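Local coordinates for protein endoglucanase E-5 (Thermobifida fusca, PDB 2CKS) that catalyses the endohydrolysis of (1->4)-beta-D-glucosidic linkages in cellulose, lichenin and cereal beta-D-glucans through its family 5 glycoside hydrolase catalytic domain, at residues A[3-8]-A[93-98]; A[31-36]-A[58-63]; A[100-105]-A[135-140]; A[170-175]-A[199-204]. All coordinates share one frame; numbering follows the deposited sequence. Where two conformers were deposited one is given.

Contact 1 of 4, residues A[3-8]-A[93-98]; sequences TPVERY and GLYVIV
The phenol ring of Y95 takes the methyl CG2 of V5 on one face: the carbon sits 3.8 Å from the ring centroid and 10° off the normal, a CH-pi contact almost centred on the ring. P4 O lies at the ring edge, 3.6 Å from Y95 CE1. Y8 approaches obliquely, its CB 3.3 Å from Y95 OH, while Y95 CE1 stands at the edge of the Y8 ring. V5 CG2 also lies against the backbone of L94, and CB of P4 packs on Y95 CE1. The phenol OH donates to G9 O, just past helix 4-8. An alanine in place of Y95 would probably open a gap beside V5 and Y8 and leave G9 O without this donor. At the start of the helix, T3 CB rests 3.6 Å from G93 CA, a spot where a side chain on G93 would collide. V5 N donates to G93 O (3.2 Å), reaching it from above the carbonyl plane, and the P4 ring leans on the same oxygen. T3 and E6 form a capping box: E6 N bonds to T3 OG1, and T3 N to E6 OE2. G93, with positive phi, is the C-prime residue of the Schellman motif that ends helix 75-90. The N-terminal helix thus packs across the entrance to strand 95-101, at the N-terminal end of a barrel strand in this TIM-barrel domain.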
loop_
_atom_site.group_PDB
_atom_site.type_symbol
_atom_site.label_atom_id
_atom_site.label_comp_id
_atom_site.label_asym_id
_atom_site.label_seq_id
_atom_site.Cartn_x
_atom_site.Cartn_y
_atom_site.Cartn_z
ATOM N N THR A 3 -19.959 -6.536 -0.166
ATOM C CA THR A 3 -18.496 -6.470 -0.239
ATOM C C THR A 3 -18.005 -5.216 0.482
ATOM O O THR A 3 -18.778 -4.324 0.767
ATOM C CB THR A 3 -18.017 -6.426 -1.689
ATOM O OG1 THR A 3 -18.460 -5.214 -2.326
ATOM C CG2 THR A 3 -18.615 -7.572 -2.521
ATOM N N PRO A 4 -16.715 -5.143 0.788
ATOM C CA PRO A 4 -16.156 -3.903 1.339
ATOM C C PRO A 4 -16.510 -2.669 0.500
ATOM O O PRO A 4 -16.950 -1.663 1.046
ATOM C CB PRO A 4 -14.646 -4.171 1.336
ATOM C CG PRO A 4 -14.530 -5.639 1.416
ATOM C CD PRO A 4 -15.707 -6.215 0.706
ATOM N N VAL A 5 -16.355 -2.754 -0.815
ATOM C CA VAL A 5 -16.652 -1.626 -1.691
ATOM C C VAL A 5 -18.126 -1.236 -1.609
ATOM O O VAL A 5 -18.464 -0.051 -1.608
ATOM C CB VAL A 5 -16.217 -1.912 -3.139
ATOM C CG1 VAL A 5 -16.731 -0.836 -4.086
ATOM C CG2 VAL A 5 -14.701 -1.980 -3.230
ATOM N N GLU A 6 -19.005 -2.219 -1.511
ATOM C CA GLU A 6 -20.432 -1.922 -1.399
ATOM C C GLU A 6 -20.789 -1.301 -0.065
ATOM O O GLU A 6 -21.697 -0.460 0.012
ATOM C CB GLU A 6 -21.240 -3.187 -1.615
ATOM C CG GLU A 6 -21.269 -3.562 -3.083
ATOM C CD GLU A 6 -21.495 -5.038 -3.334
ATOM O OE1 GLU A 6 -21.337 -5.438 -4.513
ATOM O OE2 GLU A 6 -21.827 -5.788 -2.382
ATOM N N ARG A 7 -20.087 -1.718 0.980
ATOM C CA ARG A 7 -20.404 -1.291 2.330
ATOM C C ARG A 7 -19.881 0.104 2.658
ATOM O O ARG A 7 -20.516 0.829 3.411
ATOM C CB ARG A 7 -19.900 -2.314 3.343
ATOM C CG ARG A 7 -20.769 -3.550 3.351
ATOM C CD ARG A 7 -20.413 -4.578 4.403
ATOM N NE ARG A 7 -19.083 -5.127 4.195
ATOM C CZ ARG A 7 -18.012 -4.827 4.925
ATOM N NH1 ARG A 7 -18.082 -3.960 5.926
ATOM N NH2 ARG A 7 -16.852 -5.393 4.637
ATOM N N TYR A 8 -18.748 0.490 2.080
ATOM C CA TYR A 8 -18.148 1.788 2.393
ATOM C C TYR A 8 -18.231 2.788 1.247
ATOM O O TYR A 8 -18.114 3.995 1.466
ATOM C CB TYR A 8 -16.701 1.612 2.832
ATOM C CG TYR A 8 -16.515 0.641 3.971
ATOM C CD1 TYR A 8 -17.225 0.784 5.163
ATOM C CD2 TYR A 8 -15.620 -0.423 3.860
ATOM C CE1 TYR A 8 -17.044 -0.104 6.214
ATOM C CE2 TYR A 8 -15.438 -1.313 4.903
ATOM C CZ TYR A 8 -16.149 -1.152 6.072
ATOM O OH TYR A 8 -15.970 -2.030 7.115
ATOM N N GLY A 93 -14.864 -7.074 -5.196
ATOM C CA GLY A 93 -15.352 -6.191 -4.155
ATOM C C GLY A 93 -14.295 -5.550 -3.295
ATOM O O GLY A 93 -14.590 -5.116 -2.177
ATOM N N LEU A 94 -13.074 -5.478 -3.815
ATOM C CA LEU A 94 -11.934 -4.918 -3.092
ATOM C C LEU A 94 -11.594 -3.498 -3.507
ATOM O O LEU A 94 -11.667 -3.151 -4.687
ATOM C CB LEU A 94 -10.689 -5.761 -3.339
ATOM C CG LEU A 94 -10.761 -7.232 -2.956
ATOM C CD1 LEU A 94 -9.504 -7.950 -3.455
ATOM C CD2 LEU A 94 -10.932 -7.351 -1.464
ATOM N N TYR A 95 -11.195 -2.693 -2.532
ATOM C CA TYR A 95 -10.477 -1.462 -2.816
ATOM C C TYR A 95 -9.122 -1.826 -3.381
ATOM O O TYR A 95 -8.598 -2.909 -3.124
ATOM C CB TYR A 95 -10.345 -0.593 -1.562
ATOM C CG TYR A 95 -11.695 -0.062 -1.166
ATOM C CD1 TYR A 95 -12.508 -0.746 -0.271
ATOM C CD2 TYR A 95 -12.186 1.099 -1.732
ATOM C CE1 TYR A 95 -13.766 -0.273 0.055
ATOM C CE2 TYR A 95 -13.443 1.566 -1.419
ATOM C CZ TYR A 95 -14.220 0.892 -0.524
ATOM O OH TYR A 95 -15.484 1.337 -0.205
ATOM N N VAL A 96 -8.573 -0.933 -4.187
ATOM C CA VAL A 96 -7.297 -1.182 -4.833
ATOM C C VAL A 96 -6.392 0.007 -4.644
ATOM O O VAL A 96 -6.813 1.139 -4.884
ATOM C CB VAL A 96 -7.458 -1.390 -6.334
ATOM C CG1 VAL A 96 -6.101 -1.718 -6.963
ATOM C CG2 VAL A 96 -8.422 -2.491 -6.596
ATOM N N ILE A 97 -5.160 -0.240 -4.210
ATOM C CA ILE A 97 -4.128 0.782 -4.229
ATOM C C ILE A 97 -3.212 0.506 -5.401
ATOM O O ILE A 97 -2.649 -0.579 -5.502
ATOM C CB ILE A 97 -3.306 0.767 -2.944
ATOM C CG1 ILE A 97 -4.217 0.996 -1.745
ATOM C CG2 ILE A 97 -2.185 1.807 -3.028
ATOM C CD1 ILE A 97 -3.527 0.865 -0.417
ATOM N N VAL A 98 -3.063 1.488 -6.284
ATOM C CA VAL A 98 -2.137 1.389 -7.397
ATOM C C VAL A 98 -0.811 1.951 -6.917
ATOM O O VAL A 98 -0.692 3.155 -6.679
ATOM C CB VAL A 98 -2.649 2.168 -8.603
ATOM C CG1 VAL A 98 -1.652 2.107 -9.765
ATOM C CG2 VAL A 98 -4.026 1.632 -9.013
#

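Contact 2 of 4, residues A[31-36]-A[58-63]; sequences MSTHGI and DIIRLS
R61 runs its side chain alongside S32, extended from CG to NE, with CG anti to the backbone N (chi1 174°). Its CB lies 3.9 Å from S32 CA; CG and then CD draw nearer to the serine hydroxyl, CD standing 3.4 Å from S32 OG. At the tip, NH1 donates to S32 OG (3.1 Å, 160°), the oxygen lying close to the guanidinium plane. NE forms a salt bridge with E135, NH1 a second one with E231, the nucleophile by similarity, and NH2 a hydrogen bond to N138. Together these bonds hold the guanidinium against rotation. S32 OG itself donates to T33 O. Past the S32–R61 bridge, T33 OG1 accepts S63 N at 3.0 Å and donates to H34 O, while I36 N reaches S63 O. T33 CG2 packs 4.0 Å from both I60 CD1 and L62 CD2. The backbones pair in parallel, M31 opposite I60 and S32 opposite R61: R61 N bonds to M31 O, and T33 N to R61 O at 2.9 Å. Thus R61 and S32 face the barrel interior, whereas M31 and I60 face the surrounding layer. This is the pairing of the first two strands of the beta/alpha barrel, with the arginine carried into the active site, beside E231.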
loop_
_atom_site.group_PDB
_atom_site.type_symbol
_atom_site.label_atom_id
_atom_site.label_comp_id
_atom_site.label_asym_id
_atom_site.label_seq_id
_atom_site.Cartn_x
_atom_site.Cartn_y
_atom_site.Cartn_z
ATOM N N MET A 31 -3.897 -6.779 1.956
ATOM C CA MET A 31 -2.600 -7.301 1.585
ATOM C C MET A 31 -2.025 -6.530 0.424
ATOM O O MET A 31 -2.751 -6.072 -0.456
ATOM C CB MET A 31 -2.740 -8.756 1.124
ATOM C CG MET A 31 -3.089 -9.753 2.212
ATOM S SD MET A 31 -1.843 -9.828 3.540
ATOM C CE MET A 31 -0.395 -10.308 2.616
ATOM N N SER A 32 -0.709 -6.425 0.420
ATOM C CA SER A 32 0.052 -5.973 -0.729
ATOM C C SER A 32 0.550 -7.159 -1.528
ATOM O O SER A 32 1.033 -8.127 -0.949
ATOM C CB SER A 32 1.262 -5.166 -0.279
ATOM O OG SER A 32 1.953 -4.629 -1.399
ATOM N N THR A 33 0.451 -7.095 -2.848
ATOM C CA THR A 33 1.198 -8.026 -3.683
ATOM C C THR A 33 2.677 -7.733 -3.524
ATOM O O THR A 33 3.080 -6.665 -3.044
ATOM C CB THR A 33 0.845 -7.927 -5.193
ATOM O OG1 THR A 33 1.380 -6.716 -5.748
ATOM C CG2 THR A 33 -0.665 -7.875 -5.420
ATOM N N HIS A 34 3.491 -8.693 -3.940
ATOM C CA HIS A 34 4.907 -8.441 -4.121
ATOM C C HIS A 34 5.015 -7.845 -5.526
ATOM O O HIS A 34 4.004 -7.585 -6.185
ATOM C CB HIS A 34 5.693 -9.741 -3.953
ATOM C CG HIS A 34 7.137 -9.550 -3.595
ATOM N ND1 HIS A 34 7.800 -10.401 -2.734
ATOM C CD2 HIS A 34 8.053 -8.632 -3.989
ATOM C CE1 HIS A 34 9.057 -10.010 -2.611
ATOM N NE2 HIS A 34 9.235 -8.938 -3.360
ATOM N N GLY A 35 6.219 -7.618 -6.010
ATOM C CA GLY A 35 6.380 -6.975 -7.293
ATOM C C GLY A 35 5.802 -7.851 -8.381
ATOM O O GLY A 35 6.125 -9.032 -8.445
ATOM N N ILE A 36 4.957 -7.286 -9.245
ATOM C CA ILE A 36 4.315 -8.092 -10.286
ATOM C C ILE A 36 5.295 -8.588 -11.370
ATOM O O ILE A 36 4.983 -9.518 -12.112
ATOM C CB ILE A 36 3.074 -7.372 -10.898
ATOM C CG1 ILE A 36 3.466 -6.149 -11.720
ATOM C CG2 ILE A 36 2.075 -7.010 -9.790
ATOM C CD1 ILE A 36 2.321 -5.601 -12.578
ATOM N N ASP A 58 -10.248 -6.124 2.814
ATOM C CA ASP A 58 -10.963 -4.958 2.288
ATOM C C ASP A 58 -10.318 -4.366 1.039
ATOM O O ASP A 58 -10.969 -3.691 0.248
ATOM C CB ASP A 58 -10.977 -3.836 3.323
ATOM C CG ASP A 58 -11.679 -4.209 4.589
ATOM O OD1 ASP A 58 -12.827 -4.693 4.492
ATOM O OD2 ASP A 58 -11.168 -4.050 5.727
ATOM N N ILE A 59 -9.017 -4.598 0.897
ATOM C CA ILE A 59 -8.191 -3.821 -0.012
ATOM C C ILE A 59 -6.973 -4.644 -0.435
ATOM O O ILE A 59 -6.468 -5.480 0.331
ATOM C CB ILE A 59 -7.798 -2.499 0.711
ATOM C CG1 ILE A 59 -7.045 -1.526 -0.194
ATOM C CG2 ILE A 59 -6.994 -2.768 1.964
ATOM C CD1 ILE A 59 -7.086 -0.094 0.341
ATOM N N ILE A 60 -6.536 -4.416 -1.664
ATOM C CA ILE A 60 -5.325 -5.017 -2.208
ATOM C C ILE A 60 -4.474 -3.894 -2.777
ATOM O O ILE A 60 -4.970 -3.014 -3.483
ATOM C CB ILE A 60 -5.638 -6.086 -3.292
ATOM C CG1 ILE A 60 -4.343 -6.770 -3.762
ATOM C CG2 ILE A 60 -6.384 -5.503 -4.474
ATOM C CD1 ILE A 60 -4.556 -7.987 -4.600
ATOM N N ARG A 61 -3.194 -3.925 -2.455
ATOM C CA ARG A 61 -2.236 -3.008 -3.036
ATOM C C ARG A 61 -1.487 -3.735 -4.143
ATOM O O ARG A 61 -0.901 -4.800 -3.919
ATOM C CB ARG A 61 -1.294 -2.532 -1.953
ATOM C CG ARG A 61 -0.132 -1.682 -2.407
ATOM C CD ARG A 61 0.713 -1.428 -1.224
ATOM N NE ARG A 61 1.787 -0.466 -1.329
ATOM C CZ ARG A 61 3.068 -0.748 -1.101
ATOM N NH1 ARG A 61 3.498 -1.987 -0.889
ATOM N NH2 ARG A 61 3.940 0.229 -1.111
ATOM N N LEU A 62 -1.534 -3.162 -5.343
ATOM C CA LEU A 62 -0.871 -3.715 -6.513
ATOM C C LEU A 62 0.494 -3.058 -6.687
ATOM O O LEU A 62 0.590 -1.908 -7.114
ATOM C CB LEU A 62 -1.744 -3.483 -7.749
ATOM C CG LEU A 62 -3.176 -4.014 -7.653
ATOM C CD1 LEU A 62 -3.985 -3.568 -8.864
ATOM C CD2 LEU A 62 -3.198 -5.521 -7.520
ATOM N N SER A 63 1.552 -3.783 -6.338
ATOM C CA SER A 63 2.885 -3.216 -6.270
ATOM C C SER A 63 3.605 -3.430 -7.586
ATOM O O SER A 63 3.928 -4.556 -7.952
ATOM C CB SER A 63 3.677 -3.828 -5.115
ATOM O OG SER A 63 3.093 -3.459 -3.872
#

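Contact 3 of 4, residues A[100-105]-A[135-140]; sequences WHILTP and EIANEP
N138 sets CG anti to its backbone N (chi1 165°) and H101 does likewise, which carries the two groups to each other; their second torsions then turn amide and imidazole face to face, the planes 16° apart. N138 ND2 sits over the middle of the ring, 3.1 Å from H101 CE1, in a stack rather than a bond to either ring nitrogen. The same ND2 donates to I102 O (2.9 Å), tilted from the carbonyl plane. N138 OD1 is held by R61 and H101 ND1 by D99, so second-shell groups fix both flat groups. W100 O accepts N138 N, nearly straight at 177°, on one face and I102 N on the other; the latter closes an inverse gamma turn centred on H101. W100 N bonds to E135 O at 3.0 Å. I102 CG1 packs near A137 CB, 4.1 Å away. L103 lies beside E139 in the conformer given, while E139 OE2 bonds to H204. E139 is the proton donor by similarity, and with E231 it binds a zinc ion here. The N138-E139-P140 sequence after strand 132-135 is the Asn-Glu-Pro signature of family 5 glycoside hydrolases, placed at the C-terminal end of the barrel.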
loop_
_atom_site.group_PDB
_atom_site.type_symbol
_atom_site.label_atom_id
_atom_site.label_comp_id
_atom_site.label_asym_id
_atom_site.label_seq_id
_atom_site.Cartn_x
_atom_site.Cartn_y
_atom_site.Cartn_z
ATOM N N TRP A 100 2.931 2.771 -7.388
ATOM C CA TRP A 100 4.111 3.138 -8.164
ATOM C C TRP A 100 5.331 2.870 -7.293
ATOM O O TRP A 100 5.740 3.700 -6.485
ATOM C CB TRP A 100 3.972 4.612 -8.548
ATOM C CG TRP A 100 4.998 5.103 -9.501
ATOM C CD1 TRP A 100 6.055 5.913 -9.223
ATOM C CD2 TRP A 100 5.062 4.826 -10.897
ATOM N NE1 TRP A 100 6.772 6.172 -10.367
ATOM C CE2 TRP A 100 6.184 5.503 -11.409
ATOM C CE3 TRP A 100 4.278 4.070 -11.775
ATOM C CZ2 TRP A 100 6.538 5.438 -12.751
ATOM C CZ3 TRP A 100 4.624 4.011 -13.096
ATOM C CH2 TRP A 100 5.743 4.689 -13.581
ATOM N N HIS A 101 5.897 1.677 -7.446
ATOM C CA HIS A 101 6.765 1.097 -6.432
ATOM C C HIS A 101 8.226 1.449 -6.643
ATOM O O HIS A 101 9.059 0.595 -6.954
ATOM C CB HIS A 101 6.560 -0.418 -6.343
ATOM C CG HIS A 101 7.045 -1.017 -5.068
ATOM N ND1 HIS A 101 6.254 -1.114 -3.942
ATOM C CD2 HIS A 101 8.242 -1.561 -4.739
ATOM C CE1 HIS A 101 6.945 -1.695 -2.977
ATOM N NE2 HIS A 101 8.151 -1.982 -3.434
ATOM N N ILE A 102 8.524 2.728 -6.468
ATOM C CA ILE A 102 9.896 3.199 -6.521
ATOM C C ILE A 102 10.615 2.792 -5.243
ATOM O O ILE A 102 10.001 2.686 -4.172
ATOM C CB ILE A 102 9.973 4.726 -6.755
ATOM C CG1 ILE A 102 9.376 5.517 -5.581
ATOM C CG2 ILE A 102 9.299 5.090 -8.068
ATOM C CD1 ILE A 102 10.417 6.261 -4.746
ATOM N N LEU A 103 11.909 2.526 -5.381
ATOM C CA LEU A 103 12.737 2.101 -4.264
ATOM C C LEU A 103 14.196 2.479 -4.500
ATOM O O LEU A 103 14.793 3.196 -3.698
ATOM C CB LEU A 103 12.589 0.587 -4.066
ATOM C CG LEU A 103 13.400 -0.039 -2.935
ATOM C CD1 LEU A 103 13.152 0.680 -1.603
ATOM C CD2 LEU A 103 13.081 -1.521 -2.816
ATOM N N THR A 104 14.750 1.995 -5.612
ATOM C CA THR A 104 16.119 2.311 -6.035
ATOM C C THR A 104 16.131 2.521 -7.551
ATOM O O THR A 104 15.869 1.569 -8.298
ATOM C CB THR A 104 17.092 1.148 -5.679
ATOM O OG1 THR A 104 17.036 0.847 -4.274
ATOM C CG2 THR A 104 18.541 1.561 -5.925
ATOM N N PRO A 105 16.418 3.727 -8.043
ATOM C CA PRO A 105 16.713 4.940 -7.266
ATOM C C PRO A 105 15.599 5.432 -6.333
ATOM O O PRO A 105 14.406 5.274 -6.617
ATOM C CB PRO A 105 16.962 5.992 -8.354
ATOM C CG PRO A 105 17.338 5.216 -9.544
ATOM C CD PRO A 105 16.517 3.960 -9.490
ATOM N N GLU A 135 -1.097 5.468 -5.141
ATOM C CA GLU A 135 0.093 5.613 -4.307
ATOM C C GLU A 135 1.245 6.017 -5.225
ATOM O O GLU A 135 1.774 5.197 -5.961
ATOM C CB GLU A 135 0.396 4.305 -3.574
ATOM C CG GLU A 135 1.629 4.366 -2.676
ATOM C CD GLU A 135 1.820 3.122 -1.827
ATOM O OE1 GLU A 135 2.711 3.144 -0.951
ATOM O OE2 GLU A 135 1.075 2.131 -2.020
ATOM N N ILE A 136 1.635 7.284 -5.169
ATOM C CA ILE A 136 2.468 7.874 -6.230
ATOM C C ILE A 136 3.988 7.705 -6.073
ATOM O O ILE A 136 4.731 7.982 -7.013
ATOM C CB ILE A 136 2.115 9.361 -6.436
ATOM C CG1 ILE A 136 2.334 10.156 -5.146
ATOM C CG2 ILE A 136 0.684 9.488 -6.954
ATOM C CD1 ILE A 136 2.298 11.652 -5.343
ATOM N N ALA A 137 4.442 7.222 -4.917
ATOM C CA ALA A 137 5.867 6.992 -4.674
ATOM C C ALA A 137 6.073 6.130 -3.429
ATOM O O ALA A 137 6.218 6.647 -2.325
ATOM C CB ALA A 137 6.596 8.329 -4.517
ATOM N N ASN A 138 6.079 4.817 -3.629
ATOM C CA ASN A 138 6.211 3.823 -2.552
ATOM C C ASN A 138 7.147 4.212 -1.395
ATOM O O ASN A 138 6.681 4.452 -0.271
ATOM C CB ASN A 138 6.652 2.492 -3.177
ATOM C CG ASN A 138 7.174 1.495 -2.168
ATOM O OD1 ASN A 138 6.509 1.188 -1.182
ATOM N ND2 ASN A 138 8.396 0.998 -2.399
ATOM N N GLU A 139 8.453 4.261 -1.668
ATOM C CA GLU A 139 9.468 4.461 -0.627
ATOM C C GLU A 139 10.563 5.447 -1.043
ATOM O O GLU A 139 11.673 5.048 -1.381
ATOM C CB GLU A 139 10.073 3.114 -0.196
ATOM C CG GLU A 139 9.167 2.331 0.745
ATOM C CD GLU A 139 9.853 1.173 1.450
ATOM O OE1 GLU A 139 11.009 0.842 1.086
ATOM O OE2 GLU A 139 9.231 0.582 2.379
ATOM N N PRO A 140 10.258 6.743 -0.976
ATOM C CA PRO A 140 11.293 7.764 -1.192
ATOM C C PRO A 140 12.427 7.551 -0.207
ATOM O O PRO A 140 12.174 7.222 0.944
ATOM C CB PRO A 140 10.571 9.088 -0.884
ATOM C CG PRO A 140 9.103 8.791 -1.070
ATOM C CD PRO A 140 8.955 7.352 -0.651
#

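Contact 4 of 4, residues A[170-175]-A[199-204]; sequences VGTRGW and IMYAFH
T172 OG1 donates to A202 O at 2.8 Å, approaching nearly in line with the carbonyl. The threonine OG1 stands between its own backbone N and carbonyl carbon (chi1 58°), which directs the hydroxyl at that oxygen and leaves CG2 to pack 4.0 Å from Y201 CB, the two side chains crossing at about a right angle. Just before it, V170 and Y201 pair as a parallel bridge: V170 N bonds to M200 O at 2.8 Å and A202 N to V170 O at 2.9 Å. On the same face of the sheet, V170 CB lies 4.2 Å from Y201 CD2. Farther along, W175 O comes 3.8 Å from H204 CB, and one water bridges the two segments, donating to W175 O and H204 O. In the next shell, T172 OG1 also accepts L178 N, so the hydroxyl links strand 199-206 to L178, just past helix 173-176. A valine in place of T172 would probably leave A202 O without its hydroxyl donor and L178 N without its acceptor. Y201 is set by V194 N, which donates to its OH, and by an edge-to-face meeting with F225. H204 is oriented by E139 at ND1 and T230 at NE2, which fix the turn of its ring. Strand 168-170, fifth in the barrel, ends here, while the sixth, 199-206, runs on to H204 beside E139 and E231 at the C-terminal end of this TIM barrel.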
loop_
_atom_site.group_PDB
_atom_site.type_symbol
_atom_site.label_atom_id
_atom_site.label_comp_id
_atom_site.label_asym_id
_atom_site.label_seq_id
_atom_site.Cartn_x
_atom_site.Cartn_y
_atom_site.Cartn_z
ATOM N N VAL A 170 0.749 9.624 -0.436
ATOM C CA VAL A 170 2.051 10.202 -0.722
ATOM C C VAL A 170 3.104 9.570 0.181
ATOM O O VAL A 170 2.958 9.557 1.404
ATOM C CB VAL A 170 2.032 11.709 -0.485
ATOM C CG1 VAL A 170 3.418 12.323 -0.727
ATOM C CG2 VAL A 170 0.985 12.361 -1.379
ATOM N N GLY A 171 4.160 9.048 -0.425
ATOM C CA GLY A 171 5.264 8.457 0.307
ATOM C C GLY A 171 5.974 9.490 1.164
ATOM O O GLY A 171 5.862 10.677 0.915
ATOM N N THR A 172 6.689 9.025 2.177
ATOM C CA THR A 172 7.357 9.914 3.117
ATOM C C THR A 172 8.850 9.616 3.213
ATOM O O THR A 172 9.354 8.641 2.649
ATOM C CB THR A 172 6.655 9.882 4.503
ATOM O OG1 THR A 172 6.616 8.554 5.043
ATOM C CG2 THR A 172 5.193 10.302 4.385
ATOM N N ARG A 173 9.566 10.485 3.908
ATOM C CA ARG A 173 11.020 10.383 3.985
ATOM C C ARG A 173 11.489 9.065 4.581
ATOM O O ARG A 173 10.860 8.523 5.480
ATOM C CB ARG A 173 11.559 11.493 4.872
ATOM C CG ARG A 173 11.690 12.821 4.229
ATOM C CD ARG A 173 12.495 13.774 5.103
ATOM N NE ARG A 173 13.931 13.491 5.075
ATOM C CZ ARG A 173 14.808 13.894 5.997
ATOM N NH1 ARG A 173 14.430 14.616 7.050
ATOM N NH2 ARG A 173 16.091 13.582 5.856
ATOM N N GLY A 174 12.620 8.566 4.092
ATOM C CA GLY A 174 13.285 7.446 4.725
ATOM C C GLY A 174 12.529 6.145 4.594
ATOM O O GLY A 174 12.162 5.516 5.588
ATOM N N TRP A 175 12.312 5.740 3.353
ATOM C CA TRP A 175 11.536 4.544 3.033
ATOM C C TRP A 175 10.141 4.604 3.652
ATOM O O TRP A 175 9.635 3.635 4.221
ATOM C CB TRP A 175 12.279 3.275 3.450
ATOM C CG TRP A 175 13.572 3.121 2.747
ATOM C CD1 TRP A 175 13.785 2.521 1.548
ATOM C CD2 TRP A 175 14.840 3.603 3.189
ATOM N NE1 TRP A 175 15.119 2.574 1.225
ATOM C CE2 TRP A 175 15.790 3.241 2.214
ATOM C CE3 TRP A 175 15.278 4.285 4.325
ATOM C CZ2 TRP A 175 17.148 3.544 2.341
ATOM C CZ3 TRP A 175 16.629 4.589 4.449
ATOM C CH2 TRP A 175 17.543 4.218 3.460
ATOM N N ILE A 199 -5.724 13.687 0.556
ATOM C CA ILE A 199 -4.380 13.111 0.556
ATOM C C ILE A 199 -4.190 12.304 1.838
ATOM O O ILE A 199 -4.705 12.690 2.891
ATOM C CB ILE A 199 -3.310 14.250 0.509
ATOM C CG1 ILE A 199 -3.402 15.050 -0.799
ATOM C CG2 ILE A 199 -1.892 13.708 0.717
ATOM C CD1 ILE A 199 -3.143 14.242 -2.055
ATOM N N MET A 200 -3.455 11.193 1.743
ATOM C CA MET A 200 -2.959 10.459 2.902
ATOM C C MET A 200 -1.456 10.317 2.750
ATOM O O MET A 200 -0.916 10.476 1.646
ATOM C CB MET A 200 -3.599 9.075 2.964
ATOM C CG MET A 200 -5.101 9.101 2.841
ATOM S SD MET A 200 -5.796 7.468 3.079
ATOM C CE MET A 200 -5.686 7.293 4.813
ATOM N N TYR A 201 -0.788 10.031 3.852
ATOM C CA TYR A 201 0.659 9.885 3.867
ATOM C C TYR A 201 0.997 8.467 4.275
ATOM O O TYR A 201 0.375 7.900 5.174
ATOM C CB TYR A 201 1.275 10.890 4.832
ATOM C CG TYR A 201 1.050 12.317 4.398
ATOM C CD1 TYR A 201 -0.071 13.014 4.819
ATOM C CD2 TYR A 201 1.944 12.962 3.554
ATOM C CE1 TYR A 201 -0.279 14.322 4.427
ATOM C CE2 TYR A 201 1.739 14.264 3.156
ATOM C CZ TYR A 201 0.637 14.944 3.599
ATOM O OH TYR A 201 0.438 16.249 3.193
ATOM N N ALA A 202 1.985 7.887 3.608
ATOM C CA ALA A 202 2.347 6.498 3.857
ATOM C C ALA A 202 3.312 6.326 5.020
ATOM O O ALA A 202 4.225 7.130 5.223
ATOM C CB ALA A 202 2.933 5.897 2.608
ATOM N N PHE A 203 3.116 5.245 5.774
ATOM C CA PHE A 203 4.067 4.785 6.769
ATOM C C PHE A 203 4.304 3.295 6.600
ATOM O O PHE A 203 3.367 2.524 6.401
ATOM C CB PHE A 203 3.547 5.074 8.174
ATOM C CG PHE A 203 4.486 4.653 9.273
ATOM C CD1 PHE A 203 5.724 5.265 9.422
ATOM C CD2 PHE A 203 4.130 3.652 10.158
ATOM C CE1 PHE A 203 6.585 4.882 10.441
ATOM C CE2 PHE A 203 4.991 3.266 11.179
ATOM C CZ PHE A 203 6.208 3.890 11.327
ATOM N N HIS A 204 5.571 2.908 6.657
ATOM C CA HIS A 204 5.989 1.518 6.537
ATOM C C HIS A 204 6.795 1.125 7.749
ATOM O O HIS A 204 7.632 1.890 8.212
ATOM C CB HIS A 204 6.876 1.335 5.308
ATOM C CG HIS A 204 6.167 1.547 4.006
ATOM N ND1 HIS A 204 6.772 1.312 2.790
ATOM C CD2 HIS A 204 4.914 1.976 3.724
ATOM C CE1 HIS A 204 5.919 1.583 1.819
ATOM N NE2 HIS A 204 4.787 1.992 2.356
HETATM O O HOH W 1 10.184 2.278 6.636
#

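From the N terminus, helix 4-8 meets the start of strand 95-101, and contact 1 closes a long loop that encloses the shorter one closed by contact 2, between the first and second barrel strands. Contacts 3 and 4 follow in series, with no crossing: one joins the ends of the third and fourth strands, the other the fifth and sixth. Contact 1 lies at the opposite side of the chain's centre from contacts 3 and 4, yet I97 bonds through its backbone to both I60 and L62 of contact 2, and V98 O meets E135 N of contact 3. Contacts 2, 3 and 4 converge where R61, N138, E139 and H204 meet.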